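Local structure of hypothetical protein Atu3615 (Agrobacterium tumefaciens str. C58, 1ZNP) at residues R57-V62 and F130-M135; V64-A69 and R98-V103; G70-L75 and E112-F117; L77-R82 and A105-S110. The protein is of unknown function but belongs to the cupin superfamily (DUF985), whose members share a small beta-barrel fold. All blocks are in the same frame, centred on the assembly; numbering follows the deposited sequence.

Interaction 1: residues R57-V62 and F130-M135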
# COMPACT_ATOMS: atom_id res chain seq x y z
N ARG A 57 -4.92 -12.43 11.89
CA ARG A 57 -3.93 -11.55 12.46
C ARG A 57 -3.04 -12.27 13.47
O ARG A 57 -3.45 -13.27 14.08
CB ARG A 57 -4.60 -10.33 13.12
CG ARG A 57 -5.37 -10.63 14.38
CD ARG A 57 -6.25 -9.46 14.82
NE ARG A 57 -7.33 -9.93 15.67
CZ ARG A 57 -7.20 -10.29 16.95
NH1 ARG A 57 -6.04 -10.21 17.57
NH2 ARG A 57 -8.25 -10.76 17.61
N VAL A 58 -1.81 -11.78 13.59
CA VAL A 58 -0.83 -12.29 14.52
C VAL A 58 -0.88 -11.22 15.60
O VAL A 58 -0.42 -10.09 15.40
CB VAL A 58 0.55 -12.38 13.87
CG1 VAL A 58 1.54 -12.98 14.84
CG2 VAL A 58 0.47 -13.21 12.59
N THR A 59 -1.46 -11.57 16.75
CA THR A 59 -1.68 -10.64 17.85
C THR A 59 -0.51 -9.90 18.47
O THR A 59 -0.65 -8.73 18.82
CB THR A 59 -2.44 -11.31 19.02
OG1 THR A 59 -1.61 -12.31 19.63
CG2 THR A 59 -3.74 -11.96 18.52
N ASP A 60 0.63 -10.56 18.61
CA ASP A 60 1.76 -9.93 19.29
C ASP A 60 3.09 -9.92 18.56
O ASP A 60 4.15 -9.91 19.19
CB ASP A 60 1.94 -10.62 20.63
CG ASP A 60 1.92 -12.14 20.50
OD1 ASP A 60 1.42 -12.81 21.43
OD2 ASP A 60 2.41 -12.68 19.48
N ALA A 61 3.04 -9.91 17.24
CA ALA A 61 4.27 -9.90 16.48
C ALA A 61 4.04 -9.34 15.10
O ALA A 61 2.94 -9.47 14.55
CB ALA A 61 4.83 -11.30 16.39
N VAL A 62 5.08 -8.70 14.58
CA VAL A 62 5.11 -8.10 13.27
C VAL A 62 5.48 -9.19 12.24
O VAL A 62 6.42 -9.96 12.43
CB VAL A 62 6.19 -7.01 13.19
CG1 VAL A 62 6.38 -6.54 11.76
CG2 VAL A 62 5.82 -5.85 14.10
N PHE A 130 0.75 -20.26 17.14
CA PHE A 130 -0.69 -20.34 16.91
C PHE A 130 -1.48 -19.86 18.12
O PHE A 130 -2.66 -19.54 18.01
CB PHE A 130 -1.08 -21.76 16.52
CG PHE A 130 -0.77 -22.10 15.09
CD1 PHE A 130 0.37 -22.83 14.76
CD2 PHE A 130 -1.60 -21.65 14.06
CE1 PHE A 130 0.68 -23.11 13.43
CE2 PHE A 130 -1.30 -21.93 12.73
CZ PHE A 130 -0.16 -22.66 12.41
N SER A 131 -0.83 -19.78 19.28
CA SER A 131 -1.50 -19.26 20.47
C SER A 131 -1.65 -17.74 20.33
O SER A 131 -2.25 -17.07 21.17
CB SER A 131 -0.71 -19.59 21.74
OG SER A 131 0.67 -19.73 21.46
N SER A 132 -1.10 -17.20 19.24
CA SER A 132 -1.18 -15.77 18.96
C SER A 132 -1.70 -15.58 17.53
O SER A 132 -1.36 -14.62 16.84
CB SER A 132 0.20 -15.14 19.09
OG SER A 132 0.66 -15.26 20.43
N PHE A 133 -2.53 -16.53 17.12
CA PHE A 133 -3.12 -16.54 15.79
C PHE A 133 -4.63 -16.49 15.94
O PHE A 133 -5.21 -17.23 16.73
CB PHE A 133 -2.73 -17.84 15.10
CG PHE A 133 -3.19 -17.93 13.68
CD1 PHE A 133 -2.47 -17.30 12.66
CD2 PHE A 133 -4.34 -18.64 13.35
CE1 PHE A 133 -2.88 -17.38 11.33
CE2 PHE A 133 -4.77 -18.73 12.03
CZ PHE A 133 -4.04 -18.09 11.01
N VAL A 134 -5.27 -15.60 15.19
CA VAL A 134 -6.72 -15.46 15.24
C VAL A 134 -7.26 -15.13 13.87
O VAL A 134 -6.72 -14.26 13.17
CB VAL A 134 -7.16 -14.35 16.19
CG1 VAL A 134 -8.68 -14.32 16.25
CG2 VAL A 134 -6.56 -14.54 17.55
N MSE A 135 -8.33 -15.80 13.49
CA MSE A 135 -8.95 -15.55 12.20
C MSE A 135 -10.29 -14.89 12.37
O MSE A 135 -10.89 -14.95 13.45
CB MSE A 135 -9.13 -16.86 11.45
CG MSE A 135 -7.83 -17.50 11.06
SE MSE A 135 -8.13 -19.17 10.21
CE MSE A 135 -8.78 -18.50 8.50
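Ser132 sits at the tight end of this contact, gripped by Thr59 and Asp60. Its OG donates a hydrogen bond to Asp60 OD1 at 2.8 Å, meeting the carboxylate on the syn side of that oxygen and about 22° out of its plane. OD2 of the same carboxylate forms a salt bridge with Arg37, so each carboxylate oxygen has a partner. Thr59 OG1 lies 3.4 Å from Ser132 CB, while Ser132 O accepts the backbone N-H of Thr59 at 3.1 Å and is also approached by the CA-H of Val58.

Beyond this corner, 56-58 and 133-135 run as a short antiparallel two-stranded ribbon lying beside strand 108-113 of the large sheet of the cupin fold. Arg57 and Val134 form the hydrogen-bonded pair, with Arg57 N to Val134 O at 2.9 Å and Val134 N to Arg57 O at 3.2 Å. Val58 and Phe133 make the neighbouring non-hydrogen-bonded pair. The buried Val58 turns to the same face as Phe133 and packs on Gln109 of strand 108-113.

The partly exposed side, carrying Arg57 and Val134, is looser. Here the two side chains lie alongside each other and point the same way. Val134 CB rests 4.0 Å above one face of the guanidinium, offset toward its rim, and NH2 of Arg57 comes 3.8 Å from Val134 CG1. The Thr59 and Val134 side chains cross at about a right angle, Thr59 CG2 lying 3.9 Å from Val134 CG2.

Interaction 2: residues V64-A69 and R98-V103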
# COMPACT_ATOMS: atom_id res chain seq x y z
N VAL A 64 6.53 -9.92 8.23
CA VAL A 64 6.98 -9.31 7.00
C VAL A 64 6.86 -10.31 5.85
O VAL A 64 7.35 -11.45 5.95
CB VAL A 64 8.44 -8.85 7.11
CG1 VAL A 64 8.89 -8.26 5.78
CG2 VAL A 64 8.59 -7.86 8.26
N TRP A 65 6.22 -9.87 4.78
CA TRP A 65 6.04 -10.71 3.60
C TRP A 65 7.15 -10.48 2.58
O TRP A 65 7.60 -9.35 2.39
CB TRP A 65 4.67 -10.43 2.95
CG TRP A 65 3.50 -11.01 3.70
CD1 TRP A 65 3.12 -10.74 4.98
CD2 TRP A 65 2.52 -11.92 3.18
NE1 TRP A 65 1.96 -11.42 5.30
CE2 TRP A 65 1.57 -12.15 4.21
CE3 TRP A 65 2.34 -12.57 1.95
CZ2 TRP A 65 0.48 -13.00 4.04
CZ3 TRP A 65 1.25 -13.41 1.78
CH2 TRP A 65 0.33 -13.62 2.82
N HIS A 66 7.61 -11.55 1.95
CA HIS A 66 8.68 -11.47 0.96
C HIS A 66 8.28 -12.24 -0.30
O HIS A 66 7.91 -13.41 -0.23
CB HIS A 66 9.98 -12.07 1.52
CG HIS A 66 10.37 -11.54 2.87
ND1 HIS A 66 9.78 -11.98 4.04
CD2 HIS A 66 11.28 -10.62 3.24
CE1 HIS A 66 10.32 -11.36 5.06
NE2 HIS A 66 11.24 -10.52 4.60
N TYR A 67 8.37 -11.57 -1.45
CA TYR A 67 8.03 -12.20 -2.71
C TYR A 67 9.19 -13.03 -3.24
O TYR A 67 10.32 -12.57 -3.23
CB TYR A 67 7.67 -11.13 -3.75
CG TYR A 67 7.68 -11.66 -5.16
CD1 TYR A 67 8.87 -11.71 -5.90
CD2 TYR A 67 6.52 -12.18 -5.74
CE1 TYR A 67 8.90 -12.26 -7.18
CE2 TYR A 67 6.54 -12.73 -7.02
CZ TYR A 67 7.73 -12.78 -7.73
OH TYR A 67 7.74 -13.37 -8.98
N TYR A 68 8.92 -14.26 -3.69
CA TYR A 68 10.01 -15.09 -4.22
C TYR A 68 9.82 -15.46 -5.67
O TYR A 68 10.75 -15.36 -6.47
CB TYR A 68 10.19 -16.39 -3.41
CG TYR A 68 10.64 -16.22 -1.97
CD1 TYR A 68 11.54 -15.22 -1.59
CD2 TYR A 68 10.17 -17.08 -0.97
CE1 TYR A 68 11.96 -15.09 -0.26
CE2 TYR A 68 10.58 -16.95 0.35
CZ TYR A 68 11.46 -15.95 0.71
OH TYR A 68 11.83 -15.81 2.03
N ALA A 69 8.61 -15.88 -6.02
CA ALA A 69 8.34 -16.32 -7.38
C ALA A 69 6.86 -16.32 -7.71
O ALA A 69 6.00 -16.23 -6.82
CB ALA A 69 8.90 -17.72 -7.57
N ARG A 98 6.26 -3.85 -4.62
CA ARG A 98 7.33 -3.94 -3.63
C ARG A 98 7.36 -5.40 -3.22
O ARG A 98 6.32 -5.98 -2.92
CB ARG A 98 7.05 -3.03 -2.42
CG ARG A 98 7.23 -1.53 -2.72
CD ARG A 98 8.70 -1.25 -3.03
NE ARG A 98 9.00 0.12 -3.44
CZ ARG A 98 8.82 0.62 -4.66
NH1 ARG A 98 9.15 1.88 -4.92
NH2 ARG A 98 8.32 -0.13 -5.63
N PRO A 99 8.54 -6.02 -3.25
CA PRO A 99 8.69 -7.43 -2.89
C PRO A 99 8.76 -7.66 -1.39
O PRO A 99 8.95 -8.77 -0.93
CB PRO A 99 9.98 -7.84 -3.60
CG PRO A 99 10.82 -6.58 -3.48
CD PRO A 99 9.81 -5.46 -3.76
N GLN A 100 8.62 -6.58 -0.63
CA GLN A 100 8.67 -6.68 0.82
C GLN A 100 7.64 -5.74 1.39
O GLN A 100 7.57 -4.59 1.00
CB GLN A 100 10.06 -6.29 1.33
CG GLN A 100 10.30 -6.63 2.78
CD GLN A 100 11.60 -6.07 3.28
OE1 GLN A 100 11.64 -4.96 3.84
NE2 GLN A 100 12.68 -6.81 3.08
N VAL A 101 6.81 -6.25 2.29
CA VAL A 101 5.78 -5.44 2.93
C VAL A 101 5.63 -5.85 4.40
O VAL A 101 5.58 -7.04 4.74
CB VAL A 101 4.42 -5.53 2.19
CG1 VAL A 101 4.14 -6.96 1.82
CG2 VAL A 101 3.31 -5.01 3.07
N ILE A 102 5.56 -4.83 5.26
CA ILE A 102 5.48 -5.01 6.69
C ILE A 102 4.10 -4.94 7.31
O ILE A 102 3.54 -3.86 7.44
CB ILE A 102 6.32 -3.94 7.42
CG1 ILE A 102 7.79 -4.09 7.04
CG2 ILE A 102 6.15 -4.07 8.92
CD1 ILE A 102 8.06 -3.59 5.65
N VAL A 103 3.56 -6.08 7.71
CA VAL A 103 2.27 -6.08 8.35
C VAL A 103 2.54 -5.84 9.84
O VAL A 103 3.14 -6.68 10.51
CB VAL A 103 1.53 -7.42 8.18
CG1 VAL A 103 0.13 -7.32 8.78
CG2 VAL A 103 1.47 -7.80 6.70
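Trp65 and Val101 form the central hydrogen-bonded pair of two antiparallel strands, 64-68 and 100-103, neighbours in the large sheet of this cupin fold; the strand directions are 162° apart. Backbone bonds come first. Trp65 N donates to Val101 O at 2.9 Å, Val101 N returns the bond to Trp65 O, and Tyr67 N reaches Pro99 O at 2.9 Å, beyond the last paired residues. Between these bonds, CA-H groups of Val64, His66 and Gln100 face carbonyl oxygens, with Gln100 CA to Trp65 O and His66 CA to Pro99 O both at 3.3 Å.

The apolar contacts divide by face. Trp65, Val101 and Val103 share the buried one, where Trp65 CB touches Val101 CG1 at 3.7 Å and Leu75 and Leu89 add to the packing. On the other face Val64 CG2 lies beside Ile102 CG1, and Val64 CG1 meets Gln100 CG at 3.7 Å.

Polar side chains contribute little directly: the His66 and Gln100 side chains lie side by side, ring and amide planes 73° apart. Trp65 NE1 instead bonds to Gln109 OE1. Trp65 CG is anti to its carbonyl carbon (chi1 -75°). The indole lies beside Val103, with Val103 CG2 3.8 Å from Trp65 CD1.

Interaction 3: residues G70-L75 and E112-F117; sequences GAPIAL and ESLGDF
Ala74 and Glu112 are joined by two backbone hydrogen bonds, Ala74 N to Glu112 O at 3.0 Å and nearly straight (N-H...O 170°), and Glu112 N to Ala74 O at 3.2 Å. Leu114 N to Pro72 O, at 3.0 Å, continues this ladder between strands 73-78 and 108-113, antiparallel neighbours in the large cupin sheet. Ala71 N to Phe117 O, at 2.9 Å, ties the turn before 73-78 to the start of strand 117-124.

Packing flanks the ladder. Glu112 bends at chi2 (-107°), bringing its carboxylate beside the neighbouring strand, where OE1 lies 3.5 Å from Ala74 CB and bonds to His76 NE2. The Leu114 side chain crosses Pro72 at about a right angle, with CD1 against Pro72 CG, and Leu114 CD2 meets Ala74 CB at 4.0 Å. The second subunit packs against Ala74 and Leu114 through its Gly96 and Glu95. On the opposite face, Ile73 CG1 comes 3.4 Å from Glu112 O. The Phe117 ring brings CE2 to 3.6 Å from Gly70 CA.

All bonds across the contact join backbone atoms, so the side chains add packing, while Gly70 (phi 87°) and Gly115 sit where a CB would collide with Phe117 O and Ala71 CB respectively.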
# COMPACT_ATOMS: atom_id res chain seq x y z
N GLY A 70 6.55 -16.44 -9.00
CA GLY A 70 5.17 -16.44 -9.43
C GLY A 70 4.64 -15.03 -9.67
O GLY A 70 5.41 -14.07 -9.72
N ALA A 71 3.32 -14.94 -9.81
CA ALA A 71 2.64 -13.68 -10.05
C ALA A 71 2.64 -12.82 -8.79
O ALA A 71 2.87 -13.32 -7.69
CB ALA A 71 1.18 -13.95 -10.49
N PRO A 72 2.40 -11.51 -8.94
CA PRO A 72 2.40 -10.70 -7.72
C PRO A 72 1.20 -11.05 -6.86
O PRO A 72 0.35 -11.84 -7.26
CB PRO A 72 2.33 -9.26 -8.24
CG PRO A 72 1.67 -9.42 -9.59
CD PRO A 72 2.33 -10.66 -10.14
N ILE A 73 1.13 -10.47 -5.67
CA ILE A 73 0.04 -10.73 -4.76
C ILE A 73 -0.62 -9.43 -4.31
O ILE A 73 -0.00 -8.37 -4.32
CB ILE A 73 0.54 -11.50 -3.50
CG1 ILE A 73 0.28 -13.00 -3.66
CG2 ILE A 73 -0.10 -10.95 -2.22
CD1 ILE A 73 0.74 -13.83 -2.48
N ALA A 74 -1.89 -9.53 -3.95
CA ALA A 74 -2.60 -8.38 -3.43
C ALA A 74 -2.68 -8.66 -1.93
O ALA A 74 -3.32 -9.62 -1.49
CB ALA A 74 -3.96 -8.29 -4.03
N LEU A 75 -1.98 -7.83 -1.15
CA LEU A 75 -1.95 -7.96 0.30
C LEU A 75 -2.80 -6.84 0.89
O LEU A 75 -2.59 -5.67 0.60
CB LEU A 75 -0.51 -7.85 0.80
CG LEU A 75 -0.25 -8.21 2.26
CD1 LEU A 75 -0.61 -9.64 2.52
CD2 LEU A 75 1.21 -8.00 2.58
N GLU A 112 -4.22 -12.66 -1.79
CA GLU A 112 -4.61 -13.53 -2.88
C GLU A 112 -3.59 -13.37 -4.00
O GLU A 112 -3.00 -12.30 -4.18
CB GLU A 112 -6.01 -13.15 -3.39
CG GLU A 112 -6.13 -11.72 -3.86
CD GLU A 112 -6.91 -10.82 -2.89
OE1 GLU A 112 -7.14 -9.64 -3.27
OE2 GLU A 112 -7.29 -11.27 -1.78
N SER A 113 -3.35 -14.46 -4.73
CA SER A 113 -2.41 -14.44 -5.83
C SER A 113 -3.11 -13.79 -7.03
O SER A 113 -4.32 -13.96 -7.20
CB SER A 113 -1.99 -15.87 -6.19
OG SER A 113 -1.12 -15.89 -7.30
N LEU A 114 -2.37 -13.06 -7.85
CA LEU A 114 -2.96 -12.42 -9.01
C LEU A 114 -2.73 -13.22 -10.28
O LEU A 114 -3.00 -12.75 -11.38
CB LEU A 114 -2.40 -11.00 -9.16
CG LEU A 114 -2.62 -10.14 -7.91
CD1 LEU A 114 -2.06 -8.75 -8.13
CD2 LEU A 114 -4.10 -10.06 -7.60
N GLY A 115 -2.22 -14.43 -10.12
CA GLY A 115 -1.97 -15.29 -11.26
C GLY A 115 -2.19 -16.73 -10.84
O GLY A 115 -3.07 -17.01 -10.02
N ASP A 116 -1.39 -17.64 -11.38
CA ASP A 116 -1.52 -19.06 -11.07
C ASP A 116 -1.01 -19.40 -9.68
O ASP A 116 -1.56 -20.27 -9.00
CB ASP A 116 -0.78 -19.88 -12.12
CG ASP A 116 -1.40 -19.73 -13.49
OD1 ASP A 116 -0.77 -20.14 -14.49
OD2 ASP A 116 -2.54 -19.21 -13.57
N PHE A 117 0.06 -18.73 -9.26
CA PHE A 117 0.61 -18.96 -7.95
C PHE A 117 1.63 -17.91 -7.57
O PHE A 117 2.18 -17.22 -8.42
CB PHE A 117 1.29 -20.33 -7.87
CG PHE A 117 2.62 -20.39 -8.56
CD1 PHE A 117 2.73 -20.89 -9.85
CD2 PHE A 117 3.77 -19.90 -7.94
CE1 PHE A 117 3.96 -20.91 -10.52
CE2 PHE A 117 5.00 -19.91 -8.60
CZ PHE A 117 5.09 -20.42 -9.90

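Interaction 4: residues L77-R82 and A105-S110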
# COMPACT_ATOMS: atom_id res chain seq x y z
N LEU A 77 -4.31 -4.96 4.32
CA LEU A 77 -4.08 -4.73 5.74
C LEU A 77 -5.15 -3.84 6.35
O LEU A 77 -5.58 -2.86 5.73
CB LEU A 77 -2.72 -4.06 5.97
CG LEU A 77 -1.46 -4.65 5.34
CD1 LEU A 77 -0.25 -4.12 6.12
CD2 LEU A 77 -1.51 -6.19 5.40
N SER A 78 -5.56 -4.17 7.56
CA SER A 78 -6.56 -3.40 8.28
C SER A 78 -6.20 -3.43 9.75
O SER A 78 -6.46 -4.41 10.44
CB SER A 78 -7.95 -4.00 8.06
OG SER A 78 -8.92 -3.23 8.74
N GLN A 79 -5.60 -2.35 10.22
CA GLN A 79 -5.16 -2.26 11.60
C GLN A 79 -6.29 -2.24 12.61
O GLN A 79 -6.31 -3.04 13.53
CB GLN A 79 -4.28 -1.03 11.81
CG GLN A 79 -3.57 -0.99 13.16
CD GLN A 79 -2.66 -2.21 13.37
OE1 GLN A 79 -1.70 -2.41 12.64
NE2 GLN A 79 -2.98 -3.02 14.38
N ASP A 80 -7.23 -1.33 12.42
CA ASP A 80 -8.35 -1.19 13.35
C ASP A 80 -9.60 -1.98 12.98
O ASP A 80 -10.58 -1.98 13.72
CB ASP A 80 -8.72 0.30 13.49
CG ASP A 80 -9.46 0.84 12.27
OD1 ASP A 80 -9.44 0.20 11.19
OD2 ASP A 80 -10.07 1.92 12.40
N GLY A 81 -9.57 -2.65 11.83
CA GLY A 81 -10.72 -3.42 11.41
C GLY A 81 -11.70 -2.63 10.55
O GLY A 81 -12.77 -3.13 10.20
N ARG A 82 -11.34 -1.39 10.22
CA ARG A 82 -12.21 -0.56 9.40
C ARG A 82 -11.40 0.02 8.24
O ARG A 82 -11.71 -0.23 7.08
CB ARG A 82 -12.83 0.55 10.24
CG ARG A 82 -13.94 1.33 9.53
CD ARG A 82 -15.01 0.39 8.95
NE ARG A 82 -16.30 1.06 8.73
CZ ARG A 82 -17.13 1.42 9.71
NH1 ARG A 82 -16.82 1.18 10.98
NH2 ARG A 82 -18.28 2.02 9.41
N ALA A 105 2.02 -5.47 13.93
CA ALA A 105 1.44 -6.40 14.89
C ALA A 105 -0.04 -6.18 15.18
O ALA A 105 -0.52 -5.05 15.25
CB ALA A 105 2.23 -6.36 16.19
N ASN A 106 -0.75 -7.30 15.35
CA ASN A 106 -2.17 -7.32 15.62
C ASN A 106 -3.02 -6.65 14.55
O ASN A 106 -4.16 -6.29 14.80
CB ASN A 106 -2.48 -6.66 16.97
CG ASN A 106 -3.86 -7.03 17.49
OD1 ASN A 106 -4.49 -6.25 18.20
ND2 ASN A 106 -4.33 -8.22 17.13
N CYS A 107 -2.46 -6.48 13.35
CA CYS A 107 -3.22 -5.88 12.26
C CYS A 107 -3.84 -6.96 11.38
O CYS A 107 -3.18 -7.93 11.02
CB CYS A 107 -2.29 -5.02 11.40
SG CYS A 107 -3.03 -4.47 9.85
N TRP A 108 -5.11 -6.81 11.04
CA TRP A 108 -5.78 -7.79 10.20
C TRP A 108 -5.10 -7.87 8.83
O TRP A 108 -4.67 -6.85 8.27
CB TRP A 108 -7.26 -7.42 10.01
CG TRP A 108 -8.12 -7.67 11.23
CD1 TRP A 108 -8.61 -6.73 12.09
CD2 TRP A 108 -8.57 -8.94 11.71
NE1 TRP A 108 -9.34 -7.34 13.08
CE2 TRP A 108 -9.33 -8.69 12.87
CE3 TRP A 108 -8.40 -10.26 11.28
CZ2 TRP A 108 -9.93 -9.72 13.61
CZ3 TRP A 108 -8.99 -11.28 12.01
CH2 TRP A 108 -9.75 -11.01 13.16
N GLN A 109 -5.02 -9.08 8.28
CA GLN A 109 -4.39 -9.28 6.98
C GLN A 109 -4.97 -10.43 6.16
O GLN A 109 -5.38 -11.46 6.70
CB GLN A 109 -2.89 -9.52 7.17
CG GLN A 109 -2.55 -10.74 7.99
CD GLN A 109 -1.06 -11.00 8.06
OE1 GLN A 109 -0.39 -11.12 7.03
NE2 GLN A 109 -0.53 -11.10 9.27
N SER A 110 -5.02 -10.24 4.85
CA SER A 110 -5.53 -11.26 3.92
C SER A 110 -4.83 -11.03 2.60
O SER A 110 -4.36 -9.92 2.32
CB SER A 110 -7.04 -11.15 3.75
OG SER A 110 -7.41 -9.89 3.22
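Ser78 and Trp108 form the antiparallel hydrogen-bonded pair, with Ser78 N to Trp108 O at 2.9 Å and Trp108 N to Ser78 O at 2.8 Å; in the latter the donor stands above the carbonyl plane, 46° out of it. Ser78 is the last residue of strand 73-78 and Trp108 lies near the start of strand 108-113, the two being neighbouring strands of the large cupin sheet. Leu77 and Gln109 make the next, non-hydrogen-bonded pair.

Cys107 is the residue around which the side chains gather. Its SG, anti to the backbone N (chi1 169°), lies 3.9 Å from Leu77 CB and close to the peptide that links Ser78 to Gln79. The Gln79 chain bends at chi2 toward the 105-107 backbone, where NE2 makes a weak hydrogen bond of 3.3 Å to Ala105 O. The Gln79 side chain thereby reaches from just after strand 73-78 to the turn leading into strand 108-113.

On the face shared by Leu77 and Gln109, the two side chains run side by side, pointing the same way, with Leu77 CD2 4.0 Å from Gln109 CB. The Gln109 amide is held beyond this pair by Glu63 and by the indole N-H of Trp65. After the strand, Asp80 OD1 accepts the N-H of Arg82 in an Asx turn.

Trp108 lies on the other face, where its indole also meets the ring of Trp140. Ser78 O lies in the plane of the indole at its edge, 3.6 Å from Trp108 CD1, and Gly81 CA approaches that same carbon obliquely at 4.0 Å.

Overall arrangement
From the N terminus, the first segment met is 57-62, whose partner 130-135 arrives last; interaction 1 therefore closes the longest loop, and the other three contacts fall within it. Strand 63-68 follows directly and pairs with 97-103 in interaction 2. Strand 73-78 then serves interactions 3 and 4 in turn, and strand 108-113 returns alongside it, so interaction 4 lies inside interaction 3 while both cross interaction 2. Leu75 packs on Val101 and Trp65 between interactions 2 and 3, and Val103 against Leu77 joins 2 to 4. Val58 O and Asn106 N, 2.8 Å apart, tie the two-strand ribbon of interaction 1 to the end of the large sheet.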